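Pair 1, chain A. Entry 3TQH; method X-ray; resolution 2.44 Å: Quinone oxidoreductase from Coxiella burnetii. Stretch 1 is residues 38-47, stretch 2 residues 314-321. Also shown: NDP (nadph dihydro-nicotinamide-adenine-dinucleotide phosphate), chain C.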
# COMPACT_ATOMS: atom_id res chain seq x y z
N ILE A 38 -7.07 20.20 0.44
CA ILE A 38 -6.65 19.67 1.73
C ILE A 38 -5.25 20.17 2.09
O ILE A 38 -4.33 20.05 1.29
CB ILE A 38 -6.57 18.12 1.72
CG1 ILE A 38 -7.87 17.49 1.20
CG2 ILE A 38 -6.26 17.60 3.12
CD1 ILE A 38 -9.08 17.77 2.06
N LYS A 39 -5.08 20.73 3.29
CA LYS A 39 -3.75 20.99 3.84
C LYS A 39 -3.19 19.66 4.35
O LYS A 39 -3.74 19.08 5.29
CB LYS A 39 -3.82 22.02 4.96
CG LYS A 39 -2.48 22.34 5.62
CD LYS A 39 -2.64 23.02 6.98
CE LYS A 39 -2.93 24.50 6.86
NZ LYS A 39 -2.68 25.23 8.14
N VAL A 40 -2.10 19.19 3.74
CA VAL A 40 -1.54 17.87 4.06
C VAL A 40 -0.71 17.88 5.35
O VAL A 40 0.20 18.68 5.50
CB VAL A 40 -0.67 17.32 2.90
CG1 VAL A 40 -0.05 15.96 3.28
CG2 VAL A 40 -1.51 17.18 1.63
N HIS A 41 -1.04 16.97 6.26
CA HIS A 41 -0.27 16.77 7.48
C HIS A 41 0.71 15.61 7.33
O HIS A 41 1.84 15.67 7.83
CB HIS A 41 -1.20 16.54 8.67
CG HIS A 41 -1.79 17.81 9.22
ND1 HIS A 41 -1.55 18.25 10.50
CD2 HIS A 41 -2.59 18.73 8.64
CE1 HIS A 41 -2.19 19.40 10.69
NE2 HIS A 41 -2.83 19.71 9.58
N ALA A 42 0.30 14.56 6.62
CA ALA A 42 1.15 13.39 6.41
C ALA A 42 0.85 12.70 5.07
O ALA A 42 -0.28 12.77 4.57
CB ALA A 42 0.97 12.41 7.57
N ALA A 43 1.87 12.05 4.51
CA ALA A 43 1.74 11.32 3.25
C ALA A 43 2.70 10.13 3.22
O ALA A 43 3.90 10.31 3.43
CB ALA A 43 2.02 12.24 2.07
N SER A 44 2.19 8.93 2.97
CA SER A 44 3.02 7.74 3.04
C SER A 44 3.54 7.33 1.68
O SER A 44 2.95 7.67 0.65
CB SER A 44 2.26 6.57 3.69
OG SER A 44 1.17 6.14 2.90
N LEU A 45 4.64 6.60 1.71
CA LEU A 45 5.28 6.08 0.50
C LEU A 45 4.81 4.66 0.20
O LEU A 45 4.61 3.86 1.11
CB LEU A 45 6.80 6.08 0.65
CG LEU A 45 7.48 7.45 0.72
CD1 LEU A 45 7.33 8.05 2.10
CD2 LEU A 45 8.95 7.33 0.33
N ASN A 46 4.64 4.37 -1.08
CA ASN A 46 4.36 3.03 -1.56
C ASN A 46 5.30 2.70 -2.72
O ASN A 46 5.74 3.61 -3.42
CB ASN A 46 2.92 2.92 -2.03
CG ASN A 46 1.93 3.17 -0.92
OD1 ASN A 46 1.51 4.30 -0.69
ND2 ASN A 46 1.58 2.10 -0.20
N PRO A 47 5.60 1.41 -2.94
CA PRO A 47 6.45 1.02 -4.07
C PRO A 47 6.00 1.55 -5.45
O PRO A 47 6.85 1.88 -6.29
CB PRO A 47 6.38 -0.51 -4.03
CG PRO A 47 6.19 -0.82 -2.58
CD PRO A 47 5.31 0.27 -2.05
N GLY A 314 7.41 -2.55 7.49
CA GLY A 314 6.27 -1.65 7.66
C GLY A 314 6.21 -0.50 6.66
O GLY A 314 6.36 -0.71 5.46
N LYS A 315 6.01 0.71 7.17
CA LYS A 315 5.74 1.87 6.32
C LYS A 315 6.74 2.99 6.53
O LYS A 315 7.20 3.23 7.65
CB LYS A 315 4.34 2.42 6.62
CG LYS A 315 3.18 1.54 6.20
CD LYS A 315 3.08 1.33 4.69
CE LYS A 315 2.81 2.63 3.92
NZ LYS A 315 2.58 2.37 2.47
N LEU A 316 7.08 3.66 5.42
CA LEU A 316 7.80 4.93 5.46
C LEU A 316 6.75 6.01 5.27
O LEU A 316 5.77 5.82 4.53
CB LEU A 316 8.84 5.02 4.34
CG LEU A 316 9.89 3.91 4.24
CD1 LEU A 316 10.82 4.19 3.06
CD2 LEU A 316 10.68 3.77 5.53
N VAL A 317 6.93 7.15 5.94
CA VAL A 317 5.96 8.23 5.85
C VAL A 317 6.62 9.61 5.88
O VAL A 317 7.62 9.83 6.57
CB VAL A 317 4.89 8.12 6.97
CG1 VAL A 317 5.53 8.30 8.34
CG2 VAL A 317 3.76 9.11 6.75
N PHE A 318 6.05 10.53 5.10
CA PHE A 318 6.44 11.93 5.15
C PHE A 318 5.58 12.64 6.19
O PHE A 318 4.35 12.54 6.16
CB PHE A 318 6.24 12.62 3.79
CG PHE A 318 7.23 12.22 2.74
CD1 PHE A 318 8.60 12.43 2.94
CD2 PHE A 318 6.81 11.67 1.53
CE1 PHE A 318 9.52 12.07 1.96
CE2 PHE A 318 7.73 11.32 0.55
CZ PHE A 318 9.08 11.52 0.77
N LYS A 319 6.23 13.34 7.11
CA LYS A 319 5.56 14.28 7.98
C LYS A 319 5.65 15.64 7.30
O LYS A 319 6.73 16.22 7.21
CB LYS A 319 6.22 14.32 9.36
CG LYS A 319 5.74 15.45 10.26
CD LYS A 319 6.47 15.44 11.60
CE LYS A 319 5.52 15.22 12.76
NZ LYS A 319 4.50 16.30 12.85
N VAL A 320 4.52 16.13 6.80
CA VAL A 320 4.48 17.40 6.08
C VAL A 320 4.24 18.54 7.07
O VAL A 320 4.82 19.61 6.93
CB VAL A 320 3.41 17.37 4.97
CG1 VAL A 320 3.40 18.68 4.21
CG2 VAL A 320 3.68 16.22 4.01
N ARG A 321 3.39 18.29 8.06
CA ARG A 321 3.20 19.17 9.21
C ARG A 321 3.04 18.33 10.47
O ARG A 321 3.67 18.60 11.50
CB ARG A 321 1.95 20.04 9.02
CG ARG A 321 2.03 21.03 7.88
CD ARG A 321 0.78 21.88 7.80
NE ARG A 321 0.96 23.08 6.97
CZ ARG A 321 0.99 23.10 5.64
NH1 ARG A 321 0.85 21.97 4.93
NH2 ARG A 321 1.15 24.26 5.01
OXT ARG A 321 2.28 17.36 10.50
PA NDP C . 7.21 -3.23 0.53
O1A NDP C . 8.32 -2.50 -0.11
O2A NDP C . 6.72 -2.53 1.73
O5B NDP C . 7.69 -4.71 0.95
C5B NDP C . 8.99 -4.87 1.50
C4B NDP C . 9.12 -6.27 2.10
O4B NDP C . 9.32 -7.20 1.06
C3B NDP C . 10.29 -6.43 3.05
O3B NDP C . 9.82 -6.53 4.38
C2B NDP C . 11.00 -7.71 2.60
O2B NDP C . 11.22 -8.62 3.66
C1B NDP C . 10.04 -8.29 1.58
N9A NDP C . 10.68 -9.02 0.48
C8A NDP C . 11.52 -8.50 -0.48
N7A NDP C . 11.87 -9.49 -1.33
C5A NDP C . 11.26 -10.63 -0.93
C6A NDP C . 11.29 -11.92 -1.44
N6A NDP C . 12.01 -12.18 -2.52
N1A NDP C . 10.57 -12.91 -0.82
C2A NDP C . 9.82 -12.62 0.30
N3A NDP C . 9.79 -11.33 0.81
C4A NDP C . 10.51 -10.35 0.20
O3 NDP C . 6.03 -3.50 -0.53
PN NDP C . 4.44 -3.43 -0.25
O1N NDP C . 4.04 -2.01 -0.11
O2N NDP C . 4.02 -4.39 0.78
O5D NDP C . 3.90 -3.95 -1.67
C5D NDP C . 4.31 -5.19 -2.21
C4D NDP C . 3.99 -5.23 -3.70
O4D NDP C . 2.59 -5.10 -3.90
C3D NDP C . 4.66 -4.09 -4.45
O3D NDP C . 5.24 -4.58 -5.64
C2D NDP C . 3.54 -3.11 -4.73
O2D NDP C . 3.75 -2.35 -5.91
C1D NDP C . 2.32 -4.05 -4.81
N1N NDP C . 1.02 -3.42 -4.50
C2N NDP C . -0.01 -3.61 -5.39
C3N NDP C . -1.26 -3.02 -5.21
C7N NDP C . -2.37 -3.23 -6.19
O7N NDP C . -3.61 -2.59 -5.96
N7N NDP C . -2.18 -4.01 -7.26
C4N NDP C . -1.46 -2.14 -4.01
C5N NDP C . -0.31 -1.99 -3.07
C6N NDP C . 0.88 -2.64 -3.37
P2B NDP C . 12.70 -8.89 4.23
O1X NDP C . 12.57 -9.67 5.52
O2X NDP C . 13.40 -7.59 4.51
O3X NDP C . 13.53 -9.70 3.26
O HOH W 1 0.03 16.83 12.06
O HOH W 2 6.66 2.65 2.55

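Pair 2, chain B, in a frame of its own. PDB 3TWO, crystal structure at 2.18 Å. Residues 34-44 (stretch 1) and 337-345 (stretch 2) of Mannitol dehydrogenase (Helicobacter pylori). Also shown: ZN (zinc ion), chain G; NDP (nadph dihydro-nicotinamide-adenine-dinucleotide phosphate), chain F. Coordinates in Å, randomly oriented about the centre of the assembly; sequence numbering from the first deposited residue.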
# COMPACT_ATOMS: atom_id res chain seq x y z
N ILE B 34 -37.50 2.01 13.15
CA ILE B 34 -36.79 2.75 14.15
C ILE B 34 -37.21 4.18 14.07
O ILE B 34 -37.19 4.78 12.98
CB ILE B 34 -35.28 2.63 13.89
CG1 ILE B 34 -34.81 1.16 14.10
CG2 ILE B 34 -34.52 3.67 14.73
CD1 ILE B 34 -33.38 0.82 13.57
N ASP B 35 -37.62 4.74 15.20
CA ASP B 35 -37.77 6.18 15.34
C ASP B 35 -36.40 6.78 15.62
O ASP B 35 -35.76 6.40 16.59
CB ASP B 35 -38.66 6.54 16.55
CG ASP B 35 -40.08 6.84 16.16
OD1 ASP B 35 -40.57 6.30 15.14
OD2 ASP B 35 -40.73 7.64 16.88
N ILE B 36 -35.99 7.73 14.80
CA ILE B 36 -34.64 8.29 14.87
C ILE B 36 -34.58 9.47 15.86
O ILE B 36 -35.34 10.43 15.75
CB ILE B 36 -34.16 8.73 13.50
CG1 ILE B 36 -34.01 7.50 12.59
CG2 ILE B 36 -32.83 9.50 13.58
CD1 ILE B 36 -33.58 7.86 11.15
N LEU B 37 -33.69 9.37 16.86
CA LEU B 37 -33.57 10.40 17.91
C LEU B 37 -32.39 11.34 17.57
O LEU B 37 -32.52 12.58 17.63
CB LEU B 37 -33.44 9.77 19.33
CG LEU B 37 -34.59 8.89 19.93
CD1 LEU B 37 -34.51 8.93 21.46
CD2 LEU B 37 -35.91 9.36 19.58
N TYR B 38 -31.26 10.77 17.19
CA TYR B 38 -30.07 11.55 16.84
C TYR B 38 -29.44 11.09 15.54
O TYR B 38 -29.40 9.87 15.26
CB TYR B 38 -29.04 11.51 17.97
CG TYR B 38 -29.63 12.07 19.27
CD1 TYR B 38 -30.20 11.20 20.24
CD2 TYR B 38 -29.69 13.46 19.50
CE1 TYR B 38 -30.79 11.70 21.46
CE2 TYR B 38 -30.28 13.99 20.70
CZ TYR B 38 -30.83 13.08 21.65
OH TYR B 38 -31.37 13.56 22.79
N ALA B 39 -28.99 12.08 14.73
CA ALA B 39 -28.37 11.79 13.45
C ALA B 39 -27.07 12.58 13.36
O ALA B 39 -27.09 13.82 13.33
CB ALA B 39 -29.28 12.13 12.30
N GLY B 40 -25.95 11.84 13.43
CA GLY B 40 -24.60 12.40 13.15
C GLY B 40 -24.45 12.85 11.71
O GLY B 40 -25.02 12.24 10.77
N ILE B 41 -23.69 13.94 11.53
CA ILE B 41 -23.31 14.37 10.19
C ILE B 41 -21.87 13.94 9.96
O ILE B 41 -21.00 14.33 10.70
CB ILE B 41 -23.38 15.90 10.09
CG1 ILE B 41 -24.83 16.39 10.26
CG2 ILE B 41 -22.68 16.42 8.79
CD1 ILE B 41 -24.91 17.88 10.23
N CYS B 42 -21.64 13.12 8.93
CA CYS B 42 -20.32 12.68 8.60
C CYS B 42 -19.89 13.51 7.34
O CYS B 42 -20.74 13.89 6.55
CB CYS B 42 -20.44 11.19 8.24
SG CYS B 42 -18.91 10.49 7.56
N HIS B 43 -18.60 13.71 7.13
CA HIS B 43 -18.14 14.40 5.89
C HIS B 43 -18.47 13.60 4.59
O HIS B 43 -18.56 14.18 3.52
CB HIS B 43 -16.63 14.73 5.95
CG HIS B 43 -16.22 15.96 5.19
ND1 HIS B 43 -16.40 16.11 3.82
CD2 HIS B 43 -15.54 17.07 5.60
CE1 HIS B 43 -15.91 17.28 3.43
NE2 HIS B 43 -15.36 17.87 4.49
N SER B 44 -18.64 12.29 4.71
CA SER B 44 -19.18 11.48 3.60
C SER B 44 -20.53 11.99 3.16
O SER B 44 -20.89 11.89 1.95
CB SER B 44 -19.35 9.99 4.03
OG SER B 44 -18.09 9.47 4.40
N PHE B 337 -15.72 19.14 16.12
CA PHE B 337 -15.61 17.71 15.89
C PHE B 337 -16.86 17.22 15.17
O PHE B 337 -17.02 17.54 13.96
CB PHE B 337 -15.18 16.96 17.17
CG PHE B 337 -13.83 17.46 17.74
CD1 PHE B 337 -13.78 18.27 18.90
CD2 PHE B 337 -12.63 17.17 17.10
CE1 PHE B 337 -12.54 18.71 19.41
CE2 PHE B 337 -11.40 17.62 17.60
CZ PHE B 337 -11.37 18.40 18.78
N ARG B 338 -17.77 16.50 15.85
CA ARG B 338 -19.00 16.04 15.19
C ARG B 338 -20.14 16.99 15.47
O ARG B 338 -20.29 17.45 16.63
CB ARG B 338 -19.37 14.59 15.61
CG ARG B 338 -18.81 13.52 14.65
CD ARG B 338 -19.72 13.40 13.42
NE ARG B 338 -19.38 12.29 12.54
CZ ARG B 338 -18.45 12.34 11.58
NH1 ARG B 338 -17.68 13.41 11.44
NH2 ARG B 338 -18.25 11.27 10.82
N TYR B 339 -20.94 17.27 14.43
CA TYR B 339 -22.32 17.83 14.61
C TYR B 339 -23.32 16.69 14.71
O TYR B 339 -23.19 15.64 14.00
CB TYR B 339 -22.74 18.74 13.44
CG TYR B 339 -21.97 20.05 13.37
CD1 TYR B 339 -20.92 20.22 12.43
CD2 TYR B 339 -22.24 21.10 14.25
CE1 TYR B 339 -20.21 21.43 12.36
CE2 TYR B 339 -21.54 22.30 14.20
CZ TYR B 339 -20.54 22.46 13.26
OH TYR B 339 -19.85 23.63 13.23
N VAL B 340 -24.31 16.85 15.60
CA VAL B 340 -25.35 15.85 15.71
C VAL B 340 -26.73 16.52 15.70
O VAL B 340 -26.96 17.51 16.44
CB VAL B 340 -25.20 15.01 16.95
CG1 VAL B 340 -26.45 14.15 17.09
CG2 VAL B 340 -23.93 14.13 16.90
N ILE B 341 -27.62 16.00 14.85
CA ILE B 341 -28.96 16.60 14.72
C ILE B 341 -29.91 16.01 15.74
O ILE B 341 -30.03 14.80 15.86
CB ILE B 341 -29.58 16.43 13.32
CG1 ILE B 341 -28.65 17.00 12.21
CG2 ILE B 341 -30.98 17.09 13.28
CD1 ILE B 341 -28.99 16.49 10.83
N ASP B 342 -30.57 16.87 16.47
CA ASP B 342 -31.55 16.40 17.43
C ASP B 342 -32.87 16.29 16.66
O ASP B 342 -33.55 17.29 16.38
CB ASP B 342 -31.54 17.32 18.66
CG ASP B 342 -32.70 17.09 19.59
OD1 ASP B 342 -33.67 16.41 19.22
OD2 ASP B 342 -32.64 17.64 20.68
N MET B 343 -33.17 15.06 16.23
CA MET B 343 -34.23 14.83 15.29
C MET B 343 -35.63 15.07 15.86
O MET B 343 -36.49 15.65 15.17
CB MET B 343 -34.13 13.45 14.64
CG MET B 343 -34.89 13.38 13.34
SD MET B 343 -34.08 14.39 12.06
CE MET B 343 -32.38 14.11 12.41
N LYS B 344 -35.85 14.64 17.10
CA LYS B 344 -37.10 14.98 17.76
C LYS B 344 -37.39 16.47 17.73
O LYS B 344 -38.52 16.87 17.43
CB LYS B 344 -37.10 14.53 19.22
CG LYS B 344 -37.44 13.09 19.46
CD LYS B 344 -38.88 12.76 19.05
CE LYS B 344 -38.88 11.81 17.84
NZ LYS B 344 -40.02 10.90 18.00
N LYS B 345 -36.42 17.30 18.10
CA LYS B 345 -36.72 18.74 18.17
C LYS B 345 -36.87 19.34 16.77
O LYS B 345 -37.57 20.32 16.59
CB LYS B 345 -35.66 19.54 18.89
CG LYS B 345 -35.45 19.23 20.33
CD LYS B 345 -34.75 20.48 20.98
CE LYS B 345 -33.93 20.16 22.26
NZ LYS B 345 -34.77 19.89 23.48
ZN ZN G . -19.51 8.08 7.27
PA NDP F . -14.63 16.15 9.06
O1A NDP F . -14.41 17.38 8.29
O2A NDP F . -14.91 16.07 10.61
O5B NDP F . -13.06 16.13 9.49
C5B NDP F . -11.94 16.35 8.48
C4B NDP F . -10.74 16.93 9.23
O4B NDP F . -9.46 16.98 8.47
C3B NDP F . -11.08 18.38 9.65
O3B NDP F . -10.70 18.52 11.07
C2B NDP F . -10.16 19.22 8.74
O2B NDP F . -9.83 20.41 9.48
C1B NDP F . -8.89 18.34 8.65
N9A NDP F . -8.15 18.49 7.37
C8A NDP F . -8.71 18.79 6.18
N7A NDP F . -7.73 18.78 5.29
C5A NDP F . -6.59 18.48 5.90
C6A NDP F . -5.28 18.34 5.46
N6A NDP F . -4.90 18.51 4.15
N1A NDP F . -4.38 18.04 6.39
C2A NDP F . -4.67 17.85 7.66
N3A NDP F . -5.90 17.96 8.10
C4A NDP F . -6.87 18.30 7.22
O3 NDP F . -14.45 14.77 8.32
PN NDP F . -14.84 13.39 8.85
O1N NDP F . -13.98 12.97 9.99
O2N NDP F . -16.36 13.13 9.02
O5D NDP F . -14.47 12.51 7.60
C5D NDP F . -13.10 12.68 7.00
C4D NDP F . -13.00 11.89 5.62
O4D NDP F . -13.24 10.53 6.02
C3D NDP F . -14.07 12.25 4.55
O3D NDP F . -13.43 12.23 3.25
C2D NDP F . -15.09 11.11 4.76
O2D NDP F . -15.77 10.85 3.58
C1D NDP F . -14.14 9.93 5.05
N1N NDP F . -14.81 8.72 5.64
C2N NDP F . -14.40 7.45 5.18
C3N NDP F . -14.98 6.30 5.69
C7N NDP F . -14.46 4.94 5.23
O7N NDP F . -13.32 4.83 4.75
N7N NDP F . -15.18 3.90 5.62
C4N NDP F . -16.02 6.41 6.65
C5N NDP F . -16.41 7.68 7.16
C6N NDP F . -15.83 8.83 6.66
P2B NDP F . -9.79 21.84 8.85
O1X NDP F . -10.68 22.75 9.88
O2X NDP F . -8.40 22.25 8.61
O3X NDP F . -10.63 21.79 7.50
O HOH W 3 -20.31 16.75 11.74

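Two short antiparallel strands can carry the same backbone scaffold while their side chains settle local packing in different ways, and pairs 1 and 2 illustrate the principle. Superposed on 14 central residues, their backbones agree to an RMSD of 0.7 Å. In each pair the strand axes approach to 4.5 Å with their directions 151° apart, and the buried surfaces, 724 Å² and 714 Å², are nearly equal.

The register rests on main-chain hydrogen bonds, which do not depend on side-chain identity. In pair 1, Ala A43 N donates to Phe A318 O (3.0 Å) and Phe A318 N to Ala A43 O (2.7 Å). The matching residues of pair 2 repeat the couple: Ala B39 N reaches Ile B341 O at 3.1 Å, and Ile B341 N reaches Ala B39 O at 2.7 Å. One step further along, Leu A45 N bonds to Leu A316 O (3.1 Å), as Ile B41 N does to Tyr B339 O (3.0 Å). Even a water is conserved in role, accepting from Leu A316 N and donating to Leu A45 O in pair 1, and accepting from Tyr B339 N and donating to Ile B41 O in pair 2.

Around this frame the side chains diverge. On the face bearing the matched alanines, Phe A318 offers an aromatic surface, and Leu A45 CD1 sits over it, 3.9 Å from the ring centroid, in a CH-pi contact. Ile B341 replaces the ring with a branched chain; Ile B41 CG1 meets its CD1 at 4.2 Å. Ala B39 CB gains a further neighbour there in Met B343 CE, at 3.7 Å, a reach that the shorter Val A320 lacks. Both pairs nevertheless share a contact at this position: Val A320 CG2 packs against Val A40 CG1 at 3.8 Å, and Met B343 CB meets Ile B36 CG2 at 4.3 Å.

On the other face, bulk is distributed differently. Ala A42 matches Tyr B38, whose CB lies 3.8 Å from Val B340 CG1, whereas Ala A42 CB is 4.4 Å from Val A317 CG2. Conversely, Ser A44 matches Gly B40, which brings no side chain.

The strand ends show the same freedom with charge. Lys A315 NZ donates to Leu A45 O at 2.9 Å. Its counterpart, Arg B338, lays its guanidinium face over Cys B42 CA and Ile B41 O, while NH1 bonds to NDP O2N at 2.8 Å, so that a strand residue also holds the cofactor. Beside it, Cys B42 SG binds zinc at 2.5 Å.

At the opposite end of the register, His A41 O accepts from Val A320 N (2.9 Å) and from Arg A321 N (3.1 Å). Leu B37 O keeps the first of these bonds, with Met B343 N at 2.9 Å, but Lys B344 N stands 4.0 Å from Leu B37 O as the chain enters a helix capped by Asp B342. Finally, Asp B35 OD2 and Lys B344 NZ form a salt bridge at 3.5 Å, where pair 1 places two like charges, Lys A39 NZ lying 4.4 Å from Arg A321 NE. The guanidinium face of Arg A321 also rests on the aliphatic part of Lys A39, with NH1 3.4 Å from Lys A39 CG.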